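Local coordinates for protein (sliding clamp) (Enterobacteria phage RB69, PDB 1B77) that forms a three-subunit ring that probably encircles DNA and tethers the phage replicative polymerase to its template for processive synthesis, at residues L66-A71 / I83-S88; N58-I63 / V90-A95; Q134-A139 / N153-S158; N179-M184 / A219-S224. All coordinates share one frame; numbering follows the deposited sequence.

Contact 1 of 4, residues L66-A71 / I83-S88; sequences LVSDDA and IADTRS
The loop joining helix 57-64 to strand 72-75 is pinned at S68 by the D85 carboxylate, which stands where strand 81-84 gives way to the turn leading into strand 88-92. D85 CG lies anti to its backbone N (chi1 -165°), and D85 OD1 receives S68 N at 3.1 Å from above the carboxylate plane, with an N-H...O angle of 153°. S68 OG also donates to D85 OD1, although the modelled 2.4 Å is so short that the exact length is doubtful. A weak bond from T86 N reaches the same oxygen, D85 OD1, at 2.8 Å. The other oxygen, D85 OD2, sits 3.6 Å from V67 CB and is held by Q125 of the second subunit, so this one acid links the loop, the turn and the neighbouring chain. Apolar contact is made by I83 CG2, which meets A71 CB at 4.0 Å and V67 CG2 at 4.1 Å, the V67 and I83 side chains crossing at about a right angle. A71, the last residue of the type I turn from S68, brings its CA to 3.4 Å from A84 O in a CA-H...O contact. The arrangement is that of a helix-to-strand connection tied to a beta hairpin at the subunit interface of a DNA-clamp ring, where the sheet continues into the next subunit.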
loop_
_atom_site.group_PDB
_atom_site.type_symbol
_atom_site.label_atom_id
_atom_site.label_comp_id
_atom_site.label_asym_id
_atom_site.label_seq_id
_atom_site.Cartn_x
_atom_site.Cartn_y
_atom_site.Cartn_z
ATOM N N LEU A 66 -19.012 6.102 5.036
ATOM C CA LEU A 66 -19.505 6.688 3.789
ATOM C C LEU A 66 -20.760 7.543 3.926
ATOM O O LEU A 66 -21.226 8.110 2.941
ATOM C CB LEU A 66 -19.768 5.584 2.758
ATOM C CG LEU A 66 -18.563 4.723 2.366
ATOM C CD1 LEU A 66 -18.992 3.650 1.379
ATOM C CD2 LEU A 66 -17.471 5.607 1.769
ATOM N N VAL A 67 -21.316 7.629 5.133
ATOM C CA VAL A 67 -22.523 8.431 5.358
ATOM C C VAL A 67 -22.299 9.516 6.415
ATOM O O VAL A 67 -21.251 9.559 7.056
ATOM C CB VAL A 67 -23.710 7.545 5.800
ATOM C CG1 VAL A 67 -24.071 6.573 4.691
ATOM C CG2 VAL A 67 -23.350 6.781 7.077
ATOM N N SER A 68 -23.286 10.390 6.592
ATOM C CA SER A 68 -23.185 11.464 7.577
ATOM C C SER A 68 -22.881 10.896 8.958
ATOM O O SER A 68 -23.485 9.901 9.378
ATOM C CB SER A 68 -24.494 12.258 7.642
ATOM O OG SER A 68 -24.859 12.747 6.364
ATOM N N ASP A 69 -21.954 11.537 9.663
ATOM C CA ASP A 69 -21.556 11.099 10.996
ATOM C C ASP A 69 -22.736 10.952 11.959
ATOM O O ASP A 69 -22.638 10.238 12.956
ATOM C CB ASP A 69 -20.537 12.076 11.593
ATOM C CG ASP A 69 -19.324 12.277 10.700
ATOM O OD1 ASP A 69 -18.724 11.264 10.268
ATOM O OD2 ASP A 69 -18.968 13.448 10.433
ATOM N N ASP A 70 -23.848 11.620 11.670
ATOM C CA ASP A 70 -25.011 11.535 12.541
ATOM C C ASP A 70 -26.109 10.663 11.937
ATOM O O ASP A 70 -27.277 10.755 12.326
ATOM C CB ASP A 70 -25.558 12.938 12.840
ATOM C CG ASP A 70 -26.293 13.546 11.664
ATOM O OD1 ASP A 70 -25.699 13.627 10.565
ATOM O OD2 ASP A 70 -27.470 13.948 11.843
ATOM N N ALA A 71 -25.729 9.812 10.989
ATOM C CA ALA A 71 -26.692 8.928 10.353
ATOM C C ALA A 71 -27.414 8.118 11.427
ATOM O O ALA A 71 -26.788 7.536 12.312
ATOM C CB ALA A 71 -25.985 7.997 9.371
ATOM N N ILE A 83 -29.836 2.397 7.632
ATOM C CA ILE A 83 -28.948 3.509 7.936
ATOM C C ILE A 83 -29.469 4.721 7.173
ATOM O O ILE A 83 -29.314 4.817 5.948
ATOM C CB ILE A 83 -27.506 3.206 7.497
ATOM C CG1 ILE A 83 -27.045 1.887 8.129
ATOM C CG2 ILE A 83 -26.586 4.346 7.911
ATOM C CD1 ILE A 83 -25.752 1.347 7.553
ATOM N N ALA A 84 -30.094 5.640 7.904
ATOM C CA ALA A 84 -30.680 6.837 7.312
ATOM C C ALA A 84 -29.715 8.008 7.186
ATOM O O ALA A 84 -29.255 8.556 8.187
ATOM C CB ALA A 84 -31.911 7.261 8.118
ATOM N N ASP A 85 -29.421 8.386 5.944
ATOM C CA ASP A 85 -28.516 9.504 5.664
ATOM C C ASP A 85 -29.339 10.667 5.083
ATOM O O ASP A 85 -30.544 10.530 4.880
ATOM C CB ASP A 85 -27.429 9.053 4.685
ATOM C CG ASP A 85 -26.263 10.015 4.618
ATOM O OD1 ASP A 85 -26.125 10.859 5.527
ATOM O OD2 ASP A 85 -25.464 9.912 3.663
ATOM N N THR A 86 -28.698 11.803 4.819
ATOM C CA THR A 86 -29.403 12.976 4.294
ATOM C C THR A 86 -30.350 12.695 3.116
ATOM O O THR A 86 -31.562 12.861 3.248
ATOM C CB THR A 86 -28.410 14.079 3.882
ATOM O OG1 THR A 86 -27.495 14.322 4.962
ATOM C CG2 THR A 86 -29.160 15.380 3.570
ATOM N N ARG A 87 -29.810 12.275 1.974
ATOM C CA ARG A 87 -30.648 11.986 0.804
ATOM C C ARG A 87 -30.628 10.516 0.399
ATOM O O ARG A 87 -31.147 10.159 -0.656
ATOM C CB ARG A 87 -30.194 12.781 -0.421
ATOM C CG ARG A 87 -29.763 14.198 -0.184
ATOM C CD ARG A 87 -28.256 14.284 -0.304
ATOM N NE ARG A 87 -27.795 15.633 -0.617
ATOM C CZ ARG A 87 -26.513 15.980 -0.703
ATOM N NH1 ARG A 87 -25.567 15.072 -0.493
ATOM N NH2 ARG A 87 -26.176 17.235 -0.999
ATOM N N SER A 88 -30.024 9.664 1.210
ATOM C CA SER A 88 -29.946 8.258 0.856
ATOM C C SER A 88 -30.175 7.350 2.043
ATOM O O SER A 88 -30.250 7.806 3.189
ATOM C CB SER A 88 -28.581 7.958 0.238
ATOM O OG SER A 88 -27.546 8.361 1.118
#

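Contact 2 of 4, residues N58-I63 / V90-A95; sequences NSFLSI and VYWPAA
Helix 58-63 and strand 90-92 run nearly antiparallel, their axes 10.5 Å apart at an angle of 170°, with F60 and W92 nearest between their CA atoms at 7.4 Å. The W92 indole fills the gap. W92 points toward the helix from CA, its CG anti to the backbone N (chi1 -168°), and the indole is clasped on both faces: P93 CD lies over one, and F60 CA over the other, 3.8 Å from the centroid of the six-membered ring in a CH-pi contact. The phenyl ring of F60 completes an edge-to-face pair, its edge turned to the indole face, with the planes at 66° and CD1 3.7 Å from W92 CG. S59 CB comes to 3.4 Å from W92 CH2 at the far end of the ring. I63 packs tightly too, its CG1 3.4 Å from W92 CZ3, while its CG2 branch meets V90 CG1 at 4.0 Å. I83 of strand 81-84 and L54 extend this apolar cluster, and L133 of the second subunit packs on both I63 and W92. A helix laid on a beta sheet through interlocking aromatic and branched aliphatic residues is the layered build of the DNA-clamp fold, here placed at the subunit interface.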
loop_
_atom_site.group_PDB
_atom_site.type_symbol
_atom_site.label_atom_id
_atom_site.label_comp_id
_atom_site.label_asym_id
_atom_site.label_seq_id
_atom_site.Cartn_x
_atom_site.Cartn_y
_atom_site.Cartn_z
ATOM N N ASN A 58 -16.753 -5.571 10.582
ATOM C CA ASN A 58 -15.813 -4.660 9.951
ATOM C C ASN A 58 -16.353 -3.953 8.719
ATOM O O ASN A 58 -16.166 -2.742 8.575
ATOM C CB ASN A 58 -14.520 -5.367 9.578
ATOM C CG ASN A 58 -13.375 -4.396 9.432
ATOM O OD1 ASN A 58 -12.978 -3.748 10.412
ATOM N ND2 ASN A 58 -12.845 -4.266 8.211
ATOM N N SER A 59 -17.012 -4.702 7.831
ATOM C CA SER A 59 -17.571 -4.113 6.610
ATOM C C SER A 59 -18.720 -3.168 6.947
ATOM O O SER A 59 -18.957 -2.186 6.243
ATOM C CB SER A 59 -18.054 -5.206 5.648
ATOM O OG SER A 59 -16.979 -6.039 5.247
ATOM N N PHE A 60 -19.444 -3.480 8.015
ATOM C CA PHE A 60 -20.544 -2.634 8.471
ATOM C C PHE A 60 -19.952 -1.284 8.879
ATOM O O PHE A 60 -20.393 -0.233 8.410
ATOM C CB PHE A 60 -21.232 -3.280 9.676
ATOM C CG PHE A 60 -22.256 -2.397 10.342
ATOM C CD1 PHE A 60 -23.460 -2.107 9.717
ATOM C CD2 PHE A 60 -22.017 -1.869 11.605
ATOM C CE1 PHE A 60 -24.418 -1.305 10.339
ATOM C CE2 PHE A 60 -22.964 -1.066 12.234
ATOM C CZ PHE A 60 -24.168 -0.786 11.601
ATOM N N LEU A 61 -18.950 -1.318 9.755
ATOM C CA LEU A 61 -18.293 -0.096 10.215
ATOM C C LEU A 61 -17.752 0.730 9.045
ATOM O O LEU A 61 -17.917 1.951 9.019
ATOM C CB LEU A 61 -17.155 -0.436 11.181
ATOM C CG LEU A 61 -17.615 -1.164 12.451
ATOM C CD1 LEU A 61 -16.399 -1.614 13.261
ATOM C CD2 LEU A 61 -18.516 -0.238 13.268
ATOM N N SER A 62 -17.114 0.069 8.080
ATOM C CA SER A 62 -16.581 0.776 6.916
ATOM C C SER A 62 -17.706 1.503 6.179
ATOM O O SER A 62 -17.533 2.623 5.700
ATOM C CB SER A 62 -15.894 -0.199 5.963
ATOM O OG SER A 62 -14.757 -0.772 6.579
ATOM N N ILE A 63 -18.864 0.862 6.094
ATOM C CA ILE A 63 -20.004 1.473 5.429
ATOM C C ILE A 63 -20.450 2.763 6.136
ATOM O O ILE A 63 -20.924 3.701 5.491
ATOM C CB ILE A 63 -21.175 0.460 5.342
ATOM C CG1 ILE A 63 -21.137 -0.232 3.977
ATOM C CG2 ILE A 63 -22.515 1.138 5.585
ATOM C CD1 ILE A 63 -21.313 0.713 2.815
ATOM N N VAL A 90 -29.031 3.233 3.478
ATOM C CA VAL A 90 -28.221 2.043 3.293
ATOM C C VAL A 90 -28.822 0.937 4.139
ATOM O O VAL A 90 -29.053 1.121 5.332
ATOM C CB VAL A 90 -26.751 2.250 3.752
ATOM C CG1 VAL A 90 -25.990 0.925 3.659
ATOM C CG2 VAL A 90 -26.071 3.317 2.906
ATOM N N TYR A 91 -29.086 -0.211 3.526
ATOM C CA TYR A 91 -29.624 -1.338 4.268
ATOM C C TYR A 91 -28.499 -2.344 4.461
ATOM O O TYR A 91 -27.719 -2.591 3.542
ATOM C CB TYR A 91 -30.790 -1.981 3.515
ATOM C CG TYR A 91 -31.931 -1.028 3.261
ATOM C CD1 TYR A 91 -32.800 -0.658 4.286
ATOM C CD2 TYR A 91 -32.133 -0.484 1.997
ATOM C CE1 TYR A 91 -33.847 0.235 4.058
ATOM C CE2 TYR A 91 -33.174 0.407 1.757
ATOM C CZ TYR A 91 -34.026 0.763 2.787
ATOM O OH TYR A 91 -35.045 1.652 2.538
ATOM N N TRP A 92 -28.405 -2.906 5.664
ATOM C CA TRP A 92 -27.370 -3.885 5.974
ATOM C C TRP A 92 -28.029 -5.114 6.595
ATOM O O TRP A 92 -28.914 -5.001 7.437
ATOM C CB TRP A 92 -26.335 -3.278 6.932
ATOM C CG TRP A 92 -25.090 -4.111 7.083
ATOM C CD1 TRP A 92 -24.884 -5.132 7.969
ATOM C CD2 TRP A 92 -23.893 -4.015 6.299
ATOM N NE1 TRP A 92 -23.637 -5.675 7.784
ATOM C CE2 TRP A 92 -23.008 -5.010 6.765
ATOM C CE3 TRP A 92 -23.489 -3.183 5.242
ATOM C CZ2 TRP A 92 -21.732 -5.197 6.218
ATOM C CZ3 TRP A 92 -22.216 -3.374 4.691
ATOM C CH2 TRP A 92 -21.358 -4.375 5.182
ATOM N N PRO A 93 -27.606 -6.312 6.181
ATOM C CA PRO A 93 -28.208 -7.526 6.731
ATOM C C PRO A 93 -28.022 -7.786 8.220
ATOM O O PRO A 93 -26.941 -7.582 8.776
ATOM C CB PRO A 93 -27.585 -8.625 5.880
ATOM C CG PRO A 93 -26.223 -8.079 5.602
ATOM C CD PRO A 93 -26.535 -6.649 5.228
ATOM N N ALA A 94 -29.106 -8.236 8.846
ATOM C CA ALA A 94 -29.120 -8.601 10.256
ATOM C C ALA A 94 -28.862 -10.098 10.242
ATOM O O ALA A 94 -29.557 -10.840 9.551
ATOM C CB ALA A 94 -30.483 -8.319 10.861
ATOM N N ALA A 95 -27.870 -10.548 10.996
ATOM C CA ALA A 95 -27.531 -11.959 11.018
ATOM C C ALA A 95 -28.356 -12.781 12.002
ATOM O O ALA A 95 -28.831 -12.276 13.019
ATOM C CB ALA A 95 -26.056 -12.121 11.333
#

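Contact 3 of 4, residues Q134-A139 / N153-S158; sequences QIDTIA and NKVEDS
D136 and T137 both face Y152 across the sheet, a classic beta bulge at the start of strand 137-143, and it is D136 that takes hold of K154 in the loop following strand 146-152. Hydrogen bonding across the contact rests on the D136 carboxylate: CG stands between the backbone N and the carbonyl carbon (chi1 61°), and OD1 accepts K154 N at 2.6 Å through its syn lone pair, with an N-H...O angle of 150°. A second polar approach is close but not bonded. N153 ND2 comes within 2.9 Å of Q134 O at a poor angle, and presses to 3.1 Å from Q134 CB, while the two side-chain amide planes are turned 65° apart. Within the loop, K154 has CB near the bulge; its chain bends at chi2, and NZ donates to S158 O at 3.2 Å. A long, weak ion pair with D223 also reaches that ammonium. N153 OD1 weakly accepts E156 N within the same loop. The T137 hydroxyl, OG1, is buried by the contact with no partner in the model. Apolar contact supplements these bonds: T137 CG2 rests 3.6 Å from K154 CB. D136 OD2, beside the bonded oxygen, lies against carbon, with K154 CB at 3.2 Å and V155 CG2 at 3.6 Å.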
loop_
_atom_site.group_PDB
_atom_site.type_symbol
_atom_site.label_atom_id
_atom_site.label_comp_id
_atom_site.label_asym_id
_atom_site.label_seq_id
_atom_site.Cartn_x
_atom_site.Cartn_y
_atom_site.Cartn_z
ATOM N N GLN A 134 9.639 -12.887 14.970
ATOM C CA GLN A 134 8.774 -14.061 15.005
ATOM C C GLN A 134 8.470 -14.505 16.426
ATOM O O GLN A 134 8.536 -15.693 16.744
ATOM C CB GLN A 134 9.388 -15.239 14.241
ATOM C CG GLN A 134 9.700 -14.973 12.781
ATOM C CD GLN A 134 11.081 -14.399 12.602
ATOM O OE1 GLN A 134 12.070 -15.035 12.958
ATOM N NE2 GLN A 134 11.160 -13.190 12.054
ATOM N N ILE A 135 8.158 -13.545 17.289
ATOM C CA ILE A 135 7.812 -13.873 18.663
ATOM C C ILE A 135 6.337 -14.250 18.629
ATOM O O ILE A 135 5.486 -13.416 18.328
ATOM C CB ILE A 135 8.026 -12.668 19.607
ATOM C CG1 ILE A 135 9.513 -12.297 19.645
ATOM C CG2 ILE A 135 7.520 -13.011 21.013
ATOM C CD1 ILE A 135 9.853 -11.121 20.537
ATOM N N ASP A 136 6.042 -15.514 18.915
ATOM C CA ASP A 136 4.667 -15.991 18.900
ATOM C C ASP A 136 4.118 -16.225 20.305
ATOM O O ASP A 136 2.941 -16.563 20.475
ATOM C CB ASP A 136 4.579 -17.284 18.088
ATOM C CG ASP A 136 5.426 -18.403 18.674
ATOM O OD1 ASP A 136 6.242 -18.130 19.579
ATOM O OD2 ASP A 136 5.286 -19.559 18.212
ATOM N N THR A 137 4.962 -16.038 21.313
ATOM C CA THR A 137 4.540 -16.247 22.687
ATOM C C THR A 137 5.371 -15.422 23.653
ATOM O O THR A 137 6.583 -15.285 23.485
ATOM C CB THR A 137 4.684 -17.722 23.093
ATOM O OG1 THR A 137 6.074 -18.051 23.167
ATOM C CG2 THR A 137 4.027 -18.640 22.071
ATOM N N ILE A 138 4.714 -14.868 24.664
ATOM C CA ILE A 138 5.410 -14.084 25.673
ATOM C C ILE A 138 5.146 -14.711 27.033
ATOM O O ILE A 138 4.178 -15.450 27.207
ATOM C CB ILE A 138 4.924 -12.616 25.720
ATOM C CG1 ILE A 138 3.453 -12.566 26.122
ATOM C CG2 ILE A 138 5.125 -11.957 24.369
ATOM C CD1 ILE A 138 2.945 -11.174 26.411
ATOM N N ALA A 139 6.018 -14.418 27.988
ATOM C CA ALA A 139 5.876 -14.923 29.342
ATOM C C ALA A 139 6.084 -13.780 30.331
ATOM O O ALA A 139 7.095 -13.079 30.280
ATOM C CB ALA A 139 6.891 -16.030 29.603
ATOM N N ASN A 153 10.063 -17.632 20.547
ATOM C CA ASN A 153 9.581 -18.190 19.292
ATOM C C ASN A 153 9.320 -19.653 19.624
ATOM O O ASN A 153 10.197 -20.502 19.464
ATOM C CB ASN A 153 10.633 -18.099 18.189
ATOM C CG ASN A 153 10.084 -18.532 16.838
ATOM O OD1 ASN A 153 9.400 -19.548 16.734
ATOM N ND2 ASN A 153 10.381 -17.760 15.799
ATOM N N LYS A 154 8.116 -19.920 20.120
ATOM C CA LYS A 154 7.674 -21.254 20.515
ATOM C C LYS A 154 8.014 -22.347 19.494
ATOM O O LYS A 154 8.351 -23.476 19.862
ATOM C CB LYS A 154 6.162 -21.226 20.746
ATOM C CG LYS A 154 5.553 -22.533 21.224
ATOM C CD LYS A 154 5.917 -22.835 22.659
ATOM C CE LYS A 154 5.125 -24.017 23.170
ATOM N NZ LYS A 154 5.415 -24.280 24.607
ATOM N N VAL A 155 7.930 -22.006 18.214
ATOM C CA VAL A 155 8.210 -22.964 17.154
ATOM C C VAL A 155 9.612 -23.576 17.242
ATOM O O VAL A 155 9.766 -24.800 17.270
ATOM C CB VAL A 155 8.032 -22.315 15.770
ATOM C CG1 VAL A 155 8.238 -23.357 14.681
ATOM C CG2 VAL A 155 6.641 -21.699 15.662
ATOM N N GLU A 156 10.629 -22.724 17.295
ATOM C CA GLU A 156 12.005 -23.196 17.363
ATOM C C GLU A 156 12.540 -23.251 18.796
ATOM O O GLU A 156 13.691 -23.624 19.019
ATOM C CB GLU A 156 12.898 -22.281 16.524
ATOM C CG GLU A 156 13.115 -20.918 17.149
ATOM C CD GLU A 156 13.904 -19.975 16.259
ATOM O OE1 GLU A 156 14.942 -20.402 15.703
ATOM O OE2 GLU A 156 13.487 -18.799 16.130
ATOM N N ASP A 157 11.704 -22.880 19.760
ATOM C CA ASP A 157 12.105 -22.874 21.163
ATOM C C ASP A 157 10.969 -23.426 22.008
ATOM O O ASP A 157 10.445 -22.763 22.903
ATOM C CB ASP A 157 12.453 -21.443 21.582
ATOM C CG ASP A 157 12.902 -21.342 23.027
ATOM O OD1 ASP A 157 13.634 -22.237 23.498
ATOM O OD2 ASP A 157 12.529 -20.353 23.689
ATOM N N SER A 158 10.606 -24.666 21.707
ATOM C CA SER A 158 9.528 -25.382 22.379
ATOM C C SER A 158 9.467 -25.233 23.905
ATOM O O SER A 158 8.387 -25.318 24.489
ATOM C CB SER A 158 9.609 -26.869 22.008
ATOM O OG SER A 158 8.488 -27.581 22.494
#

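Contact 4 of 4, residues N179-M184 / A219-S224; sequences NFVINM and AMEADS
S224 turns OG anti to its own carbonyl carbon (chi1 -60°), facing it toward V181, while M220 is extended at chi2 (180°), sending SD out to F180. S224 OG accepts V181 N at 3.0 Å with an N-H...O angle of 163° and passes its own proton to E221 O at 2.6 Å. That carbonyl also takes S224 N from the same face, closing the type I turn from E221 to S224. A second bond across the contact runs from E221 N to V181 O at 2.8 Å. On one flank M220 SD makes an oblique Met-aromatic contact, 4.5 Å from the F180 ring centroid, and the methyl M220 CE goes on to I182 CD1 at 3.6 Å. V181 instead spreads its two branches against D223, CG1 lying 3.5 Å from D223 OD2. Two waters bridge the segments: one joins N179 OD1 to D223 O, and the other takes N183 N, 2.8 Å away, and donates to both A219 O and E221 OE2. The S224 hydroxyl accepts from V181 N across the contact while donating to E221 O within its own turn, so it takes the acceptor place a carbonyl would fill and ties the turn to strand 178-183, with M220 adding apolar and Met-aromatic contact alongside.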
loop_
_atom_site.group_PDB
_atom_site.type_symbol
_atom_site.label_atom_id
_atom_site.label_comp_id
_atom_site.label_asym_id
_atom_site.label_seq_id
_atom_site.Cartn_x
_atom_site.Cartn_y
_atom_site.Cartn_z
ATOM N N ASN A 179 5.274 -17.737 36.047
ATOM C CA ASN A 179 5.702 -17.614 34.660
ATOM C C ASN A 179 4.450 -17.824 33.811
ATOM O O ASN A 179 4.188 -18.934 33.326
ATOM C CB ASN A 179 6.760 -18.667 34.322
ATOM C CG ASN A 179 7.386 -18.449 32.956
ATOM O OD1 ASN A 179 6.908 -18.967 31.947
ATOM N ND2 ASN A 179 8.450 -17.658 32.918
ATOM N N PHE A 180 3.665 -16.756 33.669
ATOM C CA PHE A 180 2.425 -16.811 32.901
ATOM C C PHE A 180 2.715 -16.682 31.413
ATOM O O PHE A 180 3.308 -15.700 30.969
ATOM C CB PHE A 180 1.461 -15.702 33.344
ATOM C CG PHE A 180 1.060 -15.784 34.793
ATOM C CD1 PHE A 180 0.150 -16.745 35.230
ATOM C CD2 PHE A 180 1.584 -14.891 35.724
ATOM C CE1 PHE A 180 -0.233 -16.811 36.579
ATOM C CE2 PHE A 180 1.205 -14.952 37.068
ATOM C CZ PHE A 180 0.297 -15.911 37.492
ATOM N N VAL A 181 2.282 -17.682 30.652
ATOM C CA VAL A 181 2.505 -17.724 29.212
ATOM C C VAL A 181 1.296 -17.283 28.389
ATOM O O VAL A 181 0.178 -17.767 28.593
ATOM C CB VAL A 181 2.899 -19.147 28.777
ATOM C CG1 VAL A 181 3.209 -19.177 27.286
ATOM C CG2 VAL A 181 4.081 -19.615 29.592
ATOM N N ILE A 182 1.531 -16.378 27.443
ATOM C CA ILE A 182 0.465 -15.870 26.588
ATOM C C ILE A 182 0.771 -16.028 25.101
ATOM O O ILE A 182 1.867 -15.707 24.648
ATOM C CB ILE A 182 0.185 -14.374 26.882
ATOM C CG1 ILE A 182 -0.433 -14.226 28.273
ATOM C CG2 ILE A 182 -0.740 -13.783 25.821
ATOM C CD1 ILE A 182 -0.639 -12.793 28.707
ATOM N N ASN A 183 -0.200 -16.539 24.352
ATOM C CA ASN A 183 -0.044 -16.710 22.915
ATOM C C ASN A 183 -0.178 -15.310 22.319
ATOM O O ASN A 183 -1.234 -14.690 22.403
ATOM C CB ASN A 183 -1.136 -17.639 22.367
ATOM C CG ASN A 183 -1.151 -17.699 20.838
ATOM O OD1 ASN A 183 -0.126 -17.498 20.179
ATOM N ND2 ASN A 183 -2.321 -17.995 20.270
ATOM N N MET A 184 0.901 -14.816 21.727
ATOM C CA MET A 184 0.890 -13.477 21.170
ATOM C C MET A 184 -0.241 -13.212 20.189
ATOM O O MET A 184 -0.627 -12.068 19.976
ATOM C CB MET A 184 2.222 -13.167 20.492
ATOM C CG MET A 184 2.459 -11.684 20.334
ATOM S SD MET A 184 3.218 -10.887 21.781
ATOM C CE MET A 184 2.097 -11.252 23.063
ATOM N N ALA A 219 -6.993 -15.721 27.929
ATOM C CA ALA A 219 -6.676 -17.007 28.533
ATOM C C ALA A 219 -5.183 -17.245 28.383
ATOM O O ALA A 219 -4.584 -16.841 27.389
ATOM C CB ALA A 219 -7.458 -18.118 27.838
ATOM N N MET A 220 -4.575 -17.884 29.373
ATOM C CA MET A 220 -3.149 -18.163 29.307
ATOM C C MET A 220 -2.887 -19.631 28.988
ATOM O O MET A 220 -3.767 -20.476 29.136
ATOM C CB MET A 220 -2.469 -17.754 30.616
ATOM C CG MET A 220 -2.536 -16.249 30.870
ATOM S SD MET A 220 -1.737 -15.758 32.410
ATOM C CE MET A 220 -1.322 -14.111 32.038
ATOM N N GLU A 221 -1.672 -19.920 28.541
ATOM C CA GLU A 221 -1.282 -21.270 28.148
ATOM C C GLU A 221 -1.135 -22.301 29.260
ATOM O O GLU A 221 -0.936 -21.959 30.426
ATOM C CB GLU A 221 0.008 -21.210 27.335
ATOM C CG GLU A 221 -0.105 -20.287 26.137
ATOM C CD GLU A 221 -1.328 -20.593 25.309
ATOM O OE1 GLU A 221 -1.453 -21.748 24.853
ATOM O OE2 GLU A 221 -2.168 -19.684 25.119
ATOM N N ALA A 222 -1.228 -23.571 28.871
ATOM C CA ALA A 222 -1.116 -24.688 29.801
ATOM C C ALA A 222 0.282 -24.799 30.400
ATOM O O ALA A 222 0.448 -25.309 31.506
ATOM C CB ALA A 222 -1.493 -25.991 29.097
ATOM N N ASP A 223 1.287 -24.316 29.678
ATOM C CA ASP A 223 2.651 -24.380 30.184
ATOM C C ASP A 223 2.954 -23.271 31.185
ATOM O O ASP A 223 4.102 -23.075 31.591
ATOM C CB ASP A 223 3.655 -24.358 29.028
ATOM C CG ASP A 223 3.309 -23.333 27.968
ATOM O OD1 ASP A 223 2.154 -23.338 27.477
ATOM O OD2 ASP A 223 4.197 -22.530 27.618
ATOM N N SER A 224 1.918 -22.541 31.586
ATOM C CA SER A 224 2.085 -21.485 32.574
ATOM C C SER A 224 2.303 -22.188 33.911
ATOM O O SER A 224 1.869 -23.326 34.097
ATOM C CB SER A 224 0.819 -20.622 32.668
ATOM O OG SER A 224 0.506 -19.992 31.440
HETATM O O HOH W 1 6.321 -22.090 32.289
HETATM O O HOH W 2 -2.778 -17.180 25.351
#

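Overall arrangement
The contacts form two pairs, one in each of the chain's two DNA-clamp family regions. Contacts 1 and 2 have centres 13 Å apart and share a sheet: I83 N probably bonds to V90 O at 2.7 Å, and I83 CD1 packs on I63 CG2. Both also touch the second subunit, so both contribute to one joint of the ring. Contacts 3 and 4, with centres 11 Å apart, meet through neighbouring strands 137-143 and 178-183, where I138 O and I182 N lie 2.8 Å apart; no other chain of the assembly touches them. Between the pairs, contacts 1 and 3 are about 46 Å apart at their centres, on opposite sides of the chain's centre, and contacts 2 and 4 come within about 18 Å at their nearest atoms.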